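Local coordinates for glutathione S-transferase, N-terminal domain protein (Pseudomonas putida, PDB 4NAX) that binds oxidized glutathione disulfide and, as a member of the glutathione S-transferase superfamily, probably acts as a transferase, at residues Ser5-Thr10 with Pro84-Glu89; Pro60-Leu65 with Ile71-Asp76; Arg159-Leu164 with Asp200-Asp205. All coordinates share one frame; numbering follows the deposited sequence.

Contact 1 (Ser5-Thr10 with Pro84-Glu89); sequences SAFPIT and PLPLFE. With GDS (oxidized glutathione disulfide), chain C.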
loop_
_atom_site.group_PDB
_atom_site.type_symbol
_atom_site.label_atom_id
_atom_site.label_comp_id
_atom_site.label_asym_id
_atom_site.label_seq_id
_atom_site.Cartn_x
_atom_site.Cartn_y
_atom_site.Cartn_z
ATOM N N SER A 5 -5.297 6.855 28.542
ATOM C CA SER A 5 -5.400 8.305 28.728
ATOM C C SER A 5 -4.171 9.097 28.251
ATOM O O SER A 5 -4.265 10.300 28.025
ATOM C CB SER A 5 -5.711 8.625 30.196
ATOM O OG SER A 5 -4.620 8.367 31.081
ATOM N N ALA A 6 -3.034 8.426 28.081
ATOM C CA ALA A 6 -1.827 9.035 27.487
ATOM C C ALA A 6 -1.988 9.392 26.000
ATOM O O ALA A 6 -1.209 10.170 25.457
ATOM C CB ALA A 6 -0.630 8.110 27.661
ATOM N N PHE A 7 -2.985 8.796 25.351
ATOM C CA PHE A 7 -3.253 9.018 23.944
ATOM C C PHE A 7 -4.394 10.017 23.816
ATOM O O PHE A 7 -5.533 9.694 24.162
ATOM C CB PHE A 7 -3.609 7.683 23.294
ATOM C CG PHE A 7 -2.458 6.733 23.280
ATOM C CD1 PHE A 7 -2.195 5.935 24.387
ATOM C CD2 PHE A 7 -1.622 6.655 22.179
ATOM C CE1 PHE A 7 -1.102 5.088 24.398
ATOM C CE2 PHE A 7 -0.535 5.806 22.178
ATOM C CZ PHE A 7 -0.274 5.013 23.284
ATOM N N PRO A 8 -4.106 11.234 23.301
ATOM C CA PRO A 8 -5.157 12.257 23.235
ATOM C C PRO A 8 -6.394 11.890 22.424
ATOM O O PRO A 8 -7.458 12.455 22.635
ATOM C CB PRO A 8 -4.436 13.458 22.612
ATOM C CG PRO A 8 -3.015 13.284 23.027
ATOM C CD PRO A 8 -2.771 11.805 23.019
ATOM N N ILE A 9 -6.280 10.937 21.508
ATOM C CA ILE A 9 -7.462 10.505 20.771
ATOM C C ILE A 9 -8.599 10.084 21.718
ATOM O O ILE A 9 -9.784 10.257 21.397
ATOM C CB ILE A 9 -7.092 9.407 19.746
ATOM C CG1 ILE A 9 -8.231 9.221 18.739
ATOM C CG2 ILE A 9 -6.728 8.097 20.414
ATOM C CD1 ILE A 9 -7.837 8.465 17.486
ATOM N N THR A 10 -8.230 9.536 22.876
ATOM C CA THR A 10 -9.215 9.028 23.826
ATOM C C THR A 10 -9.975 10.141 24.540
ATOM O O THR A 10 -11.000 9.883 25.170
ATOM C CB THR A 10 -8.589 8.086 24.867
ATOM O OG1 THR A 10 -7.678 8.818 25.707
ATOM C CG2 THR A 10 -7.871 6.901 24.182
ATOM N N PRO A 84 0.193 -0.352 25.028
ATOM C CA PRO A 84 -0.650 0.101 23.918
ATOM C C PRO A 84 0.108 0.261 22.610
ATOM O O PRO A 84 1.266 0.684 22.606
ATOM C CB PRO A 84 -1.202 1.445 24.413
ATOM C CG PRO A 84 -1.204 1.295 25.898
ATOM C CD PRO A 84 0.072 0.548 26.189
ATOM N N LEU A 85 -0.548 -0.090 21.511
ATOM C CA LEU A 85 0.007 0.111 20.186
ATOM C C LEU A 85 -0.939 0.981 19.365
ATOM O O LEU A 85 -2.056 0.540 19.077
ATOM C CB LEU A 85 0.194 -1.223 19.469
ATOM C CG LEU A 85 0.801 -1.097 18.069
ATOM C CD1 LEU A 85 2.283 -0.774 18.167
ATOM C CD2 LEU A 85 0.577 -2.331 17.228
ATOM N N PRO A 86 -0.507 2.188 18.988
ATOM C CA PRO A 86 -1.234 3.001 18.013
ATOM C C PRO A 86 -0.866 2.556 16.607
ATOM O O PRO A 86 0.275 2.176 16.363
ATOM C CB PRO A 86 -0.703 4.394 18.273
ATOM C CG PRO A 86 0.735 4.160 18.675
ATOM C CD PRO A 86 0.747 2.840 19.399
ATOM N N LEU A 87 -1.823 2.573 15.685
ATOM C CA LEU A 87 -1.508 2.181 14.308
ATOM C C LEU A 87 -2.541 2.744 13.347
ATOM O O LEU A 87 -3.741 2.689 13.610
ATOM C CB LEU A 87 -1.451 0.650 14.169
ATOM C CG LEU A 87 -0.576 0.100 13.055
ATOM C CD1 LEU A 87 0.899 0.431 13.271
ATOM C CD2 LEU A 87 -0.754 -1.398 12.948
ATOM N N PHE A 88 -2.064 3.252 12.223
ATOM C CA PHE A 88 -2.924 3.610 11.100
ATOM C C PHE A 88 -2.426 2.898 9.837
ATOM O O PHE A 88 -1.428 2.188 9.875
ATOM C CB PHE A 88 -3.094 5.126 10.989
ATOM C CG PHE A 88 -1.833 5.877 10.682
ATOM C CD1 PHE A 88 -1.024 6.338 11.714
ATOM C CD2 PHE A 88 -1.458 6.116 9.392
ATOM C CE1 PHE A 88 0.144 7.015 11.451
ATOM C CE2 PHE A 88 -0.291 6.804 9.115
ATOM C CZ PHE A 88 0.503 7.259 10.150
ATOM N N GLU A 89 -3.160 3.107 8.746
ATOM C CA GLU A 89 -3.053 2.422 7.451
ATOM C C GLU A 89 -3.761 1.078 7.512
ATOM O O GLU A 89 -3.305 0.141 8.182
ATOM C CB GLU A 89 -1.626 2.240 6.939
ATOM C CG GLU A 89 -0.952 3.539 6.557
ATOM C CD GLU A 89 -1.570 4.201 5.340
ATOM O OE1 GLU A 89 -2.018 3.473 4.417
ATOM O OE2 GLU A 89 -1.590 5.461 5.320
HETATM N N1 GDS C . -9.426 13.318 0.169
HETATM C CA1 GDS C . -10.138 12.275 -0.567
HETATM C C1 GDS C . -10.337 12.672 -2.013
HETATM O OE1 GDS C . -10.538 11.758 -2.847
HETATM O OE2 GDS C . -10.303 13.876 -2.350
HETATM C CB1 GDS C . -11.498 12.028 0.095
HETATM C CG1 GDS C . -12.169 10.706 -0.303
HETATM C CD1 GDS C . -11.384 9.517 0.191
HETATM O O1 GDS C . -10.683 9.602 1.182
HETATM N N2 GDS C . -11.508 8.412 -0.533
HETATM C CA2 GDS C . -10.888 7.154 -0.168
HETATM C C2 GDS C . -9.880 6.726 -1.200
HETATM O O2 GDS C . -10.090 6.896 -2.396
HETATM C CB2 GDS C . -11.955 6.066 -0.030
HETATM S SG2 GDS C . -13.068 6.270 1.355
HETATM N N3 GDS C . -8.787 6.115 -0.748
HETATM C CA3 GDS C . -7.727 5.662 -1.633
HETATM C C3 GDS C . -6.996 4.427 -1.152
HETATM O OE3 GDS C . -5.835 4.269 -1.586
HETATM O OE4 GDS C . -7.611 3.632 -0.433
HETATM N N4 GDS C . -10.375 10.230 4.119
HETATM C CA4 GDS C . -10.445 11.439 4.911
HETATM C C4 GDS C . -9.857 12.641 4.224
HETATM O OE5 GDS C . -9.901 13.760 4.813
HETATM O OE6 GDS C . -9.387 12.486 3.068
HETATM C C5 GDS C . -10.176 9.052 4.695
HETATM O O5 GDS C . -10.008 8.945 5.906
HETATM C CA5 GDS C . -10.203 7.830 3.802
HETATM N N5 GDS C . -9.139 6.908 4.184
HETATM C CB5 GDS C . -11.572 7.164 3.948
HETATM S SG5 GDS C . -11.770 5.637 3.029
HETATM C CA6 GDS C . -4.959 4.401 3.571
HETATM C C6 GDS C . -5.459 3.154 4.234
HETATM O OE7 GDS C . -5.828 3.227 5.432
HETATM O OE8 GDS C . -5.472 2.101 3.554
HETATM N N6 GDS C . -3.923 4.049 2.578
HETATM C CB6 GDS C . -6.116 5.140 2.897
HETATM C CG6 GDS C . -7.141 5.635 3.923
HETATM C CD6 GDS C . -8.197 6.519 3.319
HETATM O O6 GDS C . -8.198 6.815 2.119
#
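The ring of Phe7 is the centrepiece of this contact: its outer carbons meet Pro84, just ahead of strand 85-88, and Pro86 within it. CE1 comes within 3.6 Å of CB of Pro84, and the neighbouring ring carbon CZ reaches the same CB at 3.9 Å. The other meta carbon, CE2, meets CG of Pro86 at 4.1 Å. Phe7 thus bridges the two proline rings, touching Pro84 more closely than Pro86; the Pro84 side chain crosses that of Phe7 obliquely, and that of Pro86 at about a right angle. The ring is sent across by a chi1 of -66°, which puts CG opposite the carbonyl carbon and next to the backbone N. No hydrogen bond joins the two segments; what holds them is the burial of apolar carbon at a partly exposed surface.

The backbone that carries the ring is fastened from behind. The carbonyl oxygen of Phe7 takes two bonds from Thr10, one from its N at 3.0 Å and one from OG1 at 2.8 Å, the hydroxyl approaching almost in line with the carbonyl bond. The turn that leads into helix 9-12 is therefore pinned just after the aromatic residue. At the far end of 84-89, Glu89 occupies the N-cap position of helix 90-101 and its OE1 accepts a 2.7 Å bond from N6 of the glutathione disulfide, in the glutathione site of the thioredoxin-like domain, to which Arg152 of the second subunit also contributes.

Around the contact, Phe7 also touches Leu75 of strand 73-76 and Pro86 touches Leu65 of helix 60-65. Leu85 and Leu87 pack on helix 90-101, while the ring of Phe88 meets Trp118 of the second subunit edge-to-face; strand 85-88 lies between segment 5-10, helix 90-101 and that subunit.

Contact 2 (Pro60-Leu65 with Ile71-Asp76); sequences PEFISL and IPAILD. With GDS (oxidized glutathione disulfide), chain C.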
loop_
_atom_site.group_PDB
_atom_site.type_symbol
_atom_site.label_atom_id
_atom_site.label_comp_id
_atom_site.label_asym_id
_atom_site.label_seq_id
_atom_site.Cartn_x
_atom_site.Cartn_y
_atom_site.Cartn_z
ATOM N N PRO A 60 -7.160 17.675 16.172
ATOM C CA PRO A 60 -5.844 17.426 16.743
ATOM C C PRO A 60 -5.812 16.090 17.493
ATOM O O PRO A 60 -4.809 15.397 17.469
ATOM C CB PRO A 60 -5.586 18.633 17.682
ATOM C CG PRO A 60 -6.780 19.515 17.569
ATOM C CD PRO A 60 -7.743 18.964 16.572
ATOM N N GLU A 61 -6.908 15.749 18.145
ATOM C CA GLU A 61 -6.979 14.500 18.894
ATOM C C GLU A 61 -6.870 13.296 17.942
ATOM O O GLU A 61 -6.125 12.374 18.198
ATOM C CB GLU A 61 -8.276 14.426 19.705
ATOM C CG GLU A 61 -8.386 15.481 20.804
ATOM C CD GLU A 61 -9.035 16.786 20.361
ATOM O OE1 GLU A 61 -9.168 17.034 19.150
ATOM O OE2 GLU A 61 -9.403 17.568 21.256
ATOM N N PHE A 62 -7.595 13.320 16.829
ATOM C CA PHE A 62 -7.477 12.228 15.859
ATOM C C PHE A 62 -6.074 12.132 15.249
ATOM O O PHE A 62 -5.495 11.051 15.212
ATOM C CB PHE A 62 -8.518 12.336 14.735
ATOM C CG PHE A 62 -8.508 11.154 13.812
ATOM C CD1 PHE A 62 -9.020 9.954 14.224
ATOM C CD2 PHE A 62 -7.941 11.224 12.553
ATOM C CE1 PHE A 62 -8.998 8.847 13.413
ATOM C CE2 PHE A 62 -7.896 10.120 11.736
ATOM C CZ PHE A 62 -8.439 8.925 12.162
ATOM N N ILE A 63 -5.547 13.280 14.809
ATOM C CA ILE A 63 -4.268 13.323 14.140
ATOM C C ILE A 63 -3.132 12.897 15.070
ATOM O O ILE A 63 -2.120 12.361 14.605
ATOM C CB ILE A 63 -4.033 14.711 13.512
ATOM C CG1 ILE A 63 -5.012 14.896 12.342
ATOM C CG2 ILE A 63 -2.604 14.910 13.026
ATOM C CD1 ILE A 63 -5.062 16.288 11.776
ATOM N N SER A 64 -3.286 13.132 16.379
ATOM C CA SER A 64 -2.261 12.739 17.352
ATOM C C SER A 64 -1.948 11.255 17.285
ATOM O O SER A 64 -0.847 10.834 17.631
ATOM C CB SER A 64 -2.644 13.128 18.779
ATOM O OG SER A 64 -3.708 12.357 19.314
ATOM N N LEU A 65 -2.919 10.455 16.857
ATOM C CA LEU A 65 -2.667 9.050 16.616
ATOM C C LEU A 65 -2.530 8.778 15.121
ATOM O O LEU A 65 -1.566 8.163 14.678
ATOM C CB LEU A 65 -3.768 8.208 17.220
ATOM C CG LEU A 65 -3.476 6.712 17.130
ATOM C CD1 LEU A 65 -4.045 5.969 18.301
ATOM C CD2 LEU A 65 -3.982 6.147 15.820
ATOM N N ILE A 71 -8.891 7.645 8.262
ATOM C CA ILE A 71 -9.348 6.404 8.860
ATOM C C ILE A 71 -9.027 5.257 7.914
ATOM O O ILE A 71 -8.896 5.454 6.688
ATOM C CB ILE A 71 -10.867 6.451 9.209
ATOM C CG1 ILE A 71 -11.785 6.565 7.977
ATOM C CG2 ILE A 71 -11.156 7.557 10.201
ATOM C CD1 ILE A 71 -12.151 5.243 7.321
ATOM N N PRO A 72 -8.956 4.021 8.428
ATOM C CA PRO A 72 -9.080 3.625 9.833
ATOM C C PRO A 72 -7.781 3.812 10.628
ATOM O O PRO A 72 -6.678 3.866 10.065
ATOM C CB PRO A 72 -9.425 2.153 9.739
ATOM C CG PRO A 72 -8.670 1.692 8.525
ATOM C CD PRO A 72 -8.781 2.858 7.548
ATOM N N ALA A 73 -7.935 3.823 11.944
ATOM C CA ALA A 73 -6.811 3.812 12.884
ATOM C C ALA A 73 -7.253 2.978 14.072
ATOM O O ALA A 73 -8.453 2.850 14.345
ATOM C CB ALA A 73 -6.419 5.205 13.299
ATOM N N ILE A 74 -6.282 2.413 14.773
ATOM C CA ILE A 74 -6.547 1.653 15.982
ATOM C C ILE A 74 -5.644 2.086 17.132
ATOM O O ILE A 74 -4.564 2.647 16.928
ATOM C CB ILE A 74 -6.405 0.128 15.782
ATOM C CG1 ILE A 74 -4.975 -0.272 15.384
ATOM C CG2 ILE A 74 -7.422 -0.368 14.759
ATOM C CD1 ILE A 74 -4.668 -1.745 15.532
ATOM N N LEU A 75 -6.099 1.768 18.337
ATOM C CA LEU A 75 -5.269 1.839 19.551
ATOM C C LEU A 75 -5.533 0.544 20.301
ATOM O O LEU A 75 -6.623 0.339 20.840
ATOM C CB LEU A 75 -5.613 3.059 20.381
ATOM C CG LEU A 75 -4.811 3.231 21.671
ATOM C CD1 LEU A 75 -3.315 3.284 21.421
ATOM C CD2 LEU A 75 -5.303 4.494 22.362
ATOM N N ASP A 76 -4.564 -0.367 20.271
ATOM C CA ASP A 76 -4.723 -1.677 20.907
ATOM C C ASP A 76 -4.061 -1.618 22.278
ATOM O O ASP A 76 -2.831 -1.523 22.354
ATOM C CB ASP A 76 -4.051 -2.761 20.090
ATOM C CG ASP A 76 -4.307 -4.161 20.617
ATOM O OD1 ASP A 76 -5.012 -4.277 21.635
ATOM O OD2 ASP A 76 -3.814 -5.131 20.024
HETATM N N1 GDS C . -9.426 13.318 0.169
HETATM C CA1 GDS C . -10.138 12.275 -0.567
HETATM C C1 GDS C . -10.337 12.672 -2.013
HETATM O OE1 GDS C . -10.538 11.758 -2.847
HETATM O OE2 GDS C . -10.303 13.876 -2.350
HETATM C CB1 GDS C . -11.498 12.028 0.095
HETATM C CG1 GDS C . -12.169 10.706 -0.303
HETATM C CD1 GDS C . -11.384 9.517 0.191
HETATM O O1 GDS C . -10.683 9.602 1.182
HETATM N N2 GDS C . -11.508 8.412 -0.533
HETATM C CA2 GDS C . -10.888 7.154 -0.168
HETATM C C2 GDS C . -9.880 6.726 -1.200
HETATM O O2 GDS C . -10.090 6.896 -2.396
HETATM C CB2 GDS C . -11.955 6.066 -0.030
HETATM S SG2 GDS C . -13.068 6.270 1.355
HETATM N N3 GDS C . -8.787 6.115 -0.748
HETATM C CA3 GDS C . -7.727 5.662 -1.633
HETATM C C3 GDS C . -6.996 4.427 -1.152
HETATM O OE3 GDS C . -5.835 4.269 -1.586
HETATM O OE4 GDS C . -7.611 3.632 -0.433
HETATM N N4 GDS C . -10.375 10.230 4.119
HETATM C CA4 GDS C . -10.445 11.439 4.911
HETATM C C4 GDS C . -9.857 12.641 4.224
HETATM O OE5 GDS C . -9.901 13.760 4.813
HETATM O OE6 GDS C . -9.387 12.486 3.068
HETATM C C5 GDS C . -10.176 9.052 4.695
HETATM O O5 GDS C . -10.008 8.945 5.906
HETATM C CA5 GDS C . -10.203 7.830 3.802
HETATM N N5 GDS C . -9.139 6.908 4.184
HETATM C CB5 GDS C . -11.572 7.164 3.948
HETATM S SG5 GDS C . -11.770 5.637 3.029
HETATM C CA6 GDS C . -4.959 4.401 3.571
HETATM C C6 GDS C . -5.459 3.154 4.234
HETATM O OE7 GDS C . -5.828 3.227 5.432
HETATM O OE8 GDS C . -5.472 2.101 3.554
HETATM N N6 GDS C . -3.923 4.049 2.578
HETATM C CB6 GDS C . -6.116 5.140 2.897
HETATM C CG6 GDS C . -7.141 5.635 3.923
HETATM C CD6 GDS C . -8.197 6.519 3.319
HETATM O O6 GDS C . -8.198 6.815 2.119
#
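The ring of Phe62 approaches Ile71 and Ala73 obliquely, with CZ leading: this atom lies 3.6 Å from CG2 of Ile71 and 4.4 Å from CB of Ala73. The ring is carried there by a chi1 of -174°, which sets CG anti to the backbone N and swings its far end toward segment 71-76. This is the thioredoxin-like domain of the glutathione transferase fold, in which helix 60-65 packs against strand 73-76 of the mixed sheet, their short axes 9.8 Å apart and inclined at 73°. Ile9 of helix 9-12 also touches both Phe62 and Leu65.

One turn on, Leu65 spreads its two methyls over the strand. CD2 meets CB of Ala73 at 3.6 Å, and CD1 lies 3.9 Å from CB of Leu75, both methyls also lying against the carbonyl oxygen of Ile74. The small side chain of Ala73 lets the leucine come close to the backbone. Every touching residue is buried, and no hydrogen bond crosses between the segments.

The polar work falls to Ile71, just ahead of Pro72, whose preceding peptide bond is cis, the cis-proline hallmark of this domain. The CG2 branch of Ile71 faces Phe62, whereas CG1 lies by the ligand's O5 and CD1 by its CB5. Replacing Ile71 with an alanine would probably leave the tip of Phe62 without its nearest partner and uncover the ligand's CB5. The backbone bonds form a pair with the bound glutathione disulfide, the strand-like grip by which glutathione transferases hold the cysteinyl part of their ligand: N of Ile71 donates to O5 at 2.9 Å, and N5 of the ligand donates to O of Ile71 with an N-H...O angle of 165°.

Contact 3 (Arg159-Leu164 with Asp200-Asp205); sequences RLLGVL and DLVGFD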
loop_
_atom_site.group_PDB
_atom_site.type_symbol
_atom_site.label_atom_id
_atom_site.label_comp_id
_atom_site.label_asym_id
_atom_site.label_seq_id
_atom_site.Cartn_x
_atom_site.Cartn_y
_atom_site.Cartn_z
ATOM N N ARG A 159 -7.858 -2.507 -16.139
ATOM C CA ARG A 159 -6.624 -3.301 -16.217
ATOM C C ARG A 159 -6.406 -4.090 -14.915
ATOM O O ARG A 159 -6.131 -5.289 -14.922
ATOM C CB ARG A 159 -5.402 -2.417 -16.526
ATOM C CG ARG A 159 -4.160 -3.204 -16.904
ATOM C CD ARG A 159 -2.915 -2.336 -16.902
ATOM N NE ARG A 159 -2.634 -1.876 -15.553
ATOM C CZ ARG A 159 -2.105 -2.625 -14.585
ATOM N NH1 ARG A 159 -1.680 -3.862 -14.823
ATOM N NH2 ARG A 159 -1.995 -2.133 -13.366
ATOM N N LEU A 160 -6.566 -3.418 -13.783
ATOM C CA LEU A 160 -6.444 -4.050 -12.464
ATOM C C LEU A 160 -7.476 -5.144 -12.249
ATOM O O LEU A 160 -7.150 -6.220 -11.720
ATOM C CB LEU A 160 -6.584 -2.992 -11.349
ATOM C CG LEU A 160 -5.431 -1.983 -11.244
ATOM C CD1 LEU A 160 -5.815 -0.782 -10.395
ATOM C CD2 LEU A 160 -4.174 -2.619 -10.694
ATOM N N LEU A 161 -8.709 -4.892 -12.682
ATOM C CA LEU A 161 -9.734 -5.931 -12.628
ATOM C C LEU A 161 -9.357 -7.161 -13.447
ATOM O O LEU A 161 -9.624 -8.283 -13.038
ATOM C CB LEU A 161 -11.096 -5.388 -13.070
ATOM C CG LEU A 161 -11.777 -4.491 -12.030
ATOM C CD1 LEU A 161 -12.888 -3.667 -12.662
ATOM C CD2 LEU A 161 -12.321 -5.290 -10.848
ATOM N N GLY A 162 -8.733 -6.937 -14.601
ATOM C CA GLY A 162 -8.272 -8.036 -15.425
ATOM C C GLY A 162 -7.197 -8.858 -14.743
ATOM O O GLY A 162 -7.189 -10.086 -14.829
ATOM N N VAL A 163 -6.276 -8.184 -14.067
ATOM C CA VAL A 163 -5.248 -8.886 -13.297
ATOM C C VAL A 163 -5.915 -9.777 -12.246
ATOM O O VAL A 163 -5.574 -10.951 -12.107
ATOM C CB VAL A 163 -4.251 -7.902 -12.639
ATOM C CG1 VAL A 163 -3.299 -8.633 -11.733
ATOM C CG2 VAL A 163 -3.464 -7.129 -13.702
ATOM N N LEU A 164 -6.871 -9.220 -11.514
ATOM C CA LEU A 164 -7.599 -10.002 -10.535
ATOM C C LEU A 164 -8.325 -11.181 -11.161
ATOM O O LEU A 164 -8.304 -12.299 -10.635
ATOM C CB LEU A 164 -8.608 -9.143 -9.782
ATOM C CG LEU A 164 -8.084 -8.125 -8.795
ATOM C CD1 LEU A 164 -9.264 -7.373 -8.203
ATOM C CD2 LEU A 164 -7.281 -8.774 -7.676
ATOM N N ASP A 200 -21.041 -0.270 -15.198
ATOM C CA ASP A 200 -21.014 -0.218 -16.654
ATOM C C ASP A 200 -19.731 0.457 -17.161
ATOM O O ASP A 200 -19.112 0.004 -18.138
ATOM C CB ASP A 200 -22.252 0.518 -17.187
ATOM C CG ASP A 200 -23.555 -0.252 -16.954
ATOM O OD1 ASP A 200 -23.523 -1.447 -16.574
ATOM O OD2 ASP A 200 -24.631 0.350 -17.160
ATOM N N LEU A 201 -19.318 1.523 -16.482
ATOM C CA LEU A 201 -18.101 2.245 -16.869
ATOM C C LEU A 201 -16.866 1.320 -16.948
ATOM O O LEU A 201 -16.028 1.466 -17.820
ATOM C CB LEU A 201 -17.798 3.367 -15.862
ATOM C CG LEU A 201 -17.716 4.846 -16.195
ATOM C CD1 LEU A 201 -16.957 5.494 -15.036
ATOM C CD2 LEU A 201 -17.052 5.103 -17.537
ATOM N N VAL A 202 -16.711 0.416 -15.991
ATOM C CA VAL A 202 -15.556 -0.492 -16.017
ATOM C C VAL A 202 -15.833 -1.828 -16.697
ATOM O O VAL A 202 -14.975 -2.703 -16.697
ATOM C CB VAL A 202 -14.964 -0.742 -14.610
ATOM C CG1 VAL A 202 -14.590 0.583 -13.945
ATOM C CG2 VAL A 202 -15.901 -1.572 -13.743
ATOM N N GLY A 203 -17.018 -1.987 -17.287
ATOM C CA GLY A 203 -17.357 -3.215 -17.999
ATOM C C GLY A 203 -17.281 -4.417 -17.078
ATOM O O GLY A 203 -16.707 -5.446 -17.424
ATOM N N PHE A 204 -17.878 -4.289 -15.897
ATOM C CA PHE A 204 -17.701 -5.269 -14.818
ATOM C C PHE A 204 -18.181 -6.661 -15.186
ATOM O O PHE A 204 -17.632 -7.662 -14.723
ATOM C CB PHE A 204 -18.425 -4.812 -13.539
ATOM C CG PHE A 204 -18.084 -5.634 -12.321
ATOM C CD1 PHE A 204 -16.772 -5.706 -11.860
ATOM C CD2 PHE A 204 -19.065 -6.303 -11.613
ATOM C CE1 PHE A 204 -16.455 -6.449 -10.748
ATOM C CE2 PHE A 204 -18.748 -7.036 -10.489
ATOM C CZ PHE A 204 -17.440 -7.116 -10.057
ATOM N N ASP A 205 -19.211 -6.730 -16.024
ATOM C CA ASP A 205 -19.776 -8.020 -16.370
ATOM C C ASP A 205 -18.797 -8.909 -17.139
ATOM O O ASP A 205 -19.027 -10.118 -17.242
ATOM C CB ASP A 205 -21.126 -7.865 -17.079
ATOM C CG ASP A 205 -22.229 -7.514 -16.107
ATOM O OD1 ASP A 205 -22.416 -8.260 -15.119
ATOM O OD2 ASP A 205 -22.898 -6.484 -16.312
#
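Leu161 projects from helix 148-168 toward the 200-205 loop and divides its two methyls between Val202 and Phe204. CD1 goes to the valine, lying 3.8 Å from CG2 and 4.1 Å from CB, and the two side chains cross at about a right angle. CD2 goes to the phenylalanine and approaches the edge of its ring, near the ring plane, at 4.3 Å from CE1. This second touch is the looser of the two. The split follows from the leucine's torsions: a chi1 of -75° holds CG beside the backbone N, and an extended chi2 then parts the methyls toward the two partners.

The contact belongs to the all-helical C-terminal domain of the glutathione transferase fold, where it ties helix 148-168 to the connection between helices 180-193 and 208-219. That connection contains a type I beta turn from Asp200 to Gly203, closed by a 3.0 Å bond from N of Gly203 to O of Asp200. Val202 is the third residue of the turn, its CB directed at the helix. Gly203 has a positive phi of 59°, a backbone shape readily adopted without a side chain, and the chain then enters a short 3-10 segment that brings the ring of Phe204 back toward Leu161.

No hydrogen bond crosses between the segments, and all three touching residues are buried. Leu161 also packs on Leu192 of helix 180-193 and on Phe207, while the Phe204 ring is further covered by Val189 and Val193 of helix 180-193 and by Val210 of helix 208-219.

Contacts 1 and 2 share the thioredoxin-like domain and its sheet: strands 85-88 and 73-76 are neighbours, joined by Leu87 O to Ile74 N at 2.8 Å, and the contact centres lie about 6 Å apart. Contact 1 is at the surface, with proline and phenylalanine partly exposed, whereas contact 2 is buried and built mainly from aliphatic methyls and one ring. Both reach the glutathione disulfide, one through a carboxylate and the other through backbone atoms. Contact 3 stands apart in the helical domain, its centre about 34 Å from that of contact 2; it is a small buried cluster, and the side chain of Val202 lies about 14 Å from a bound glutathione disulfide.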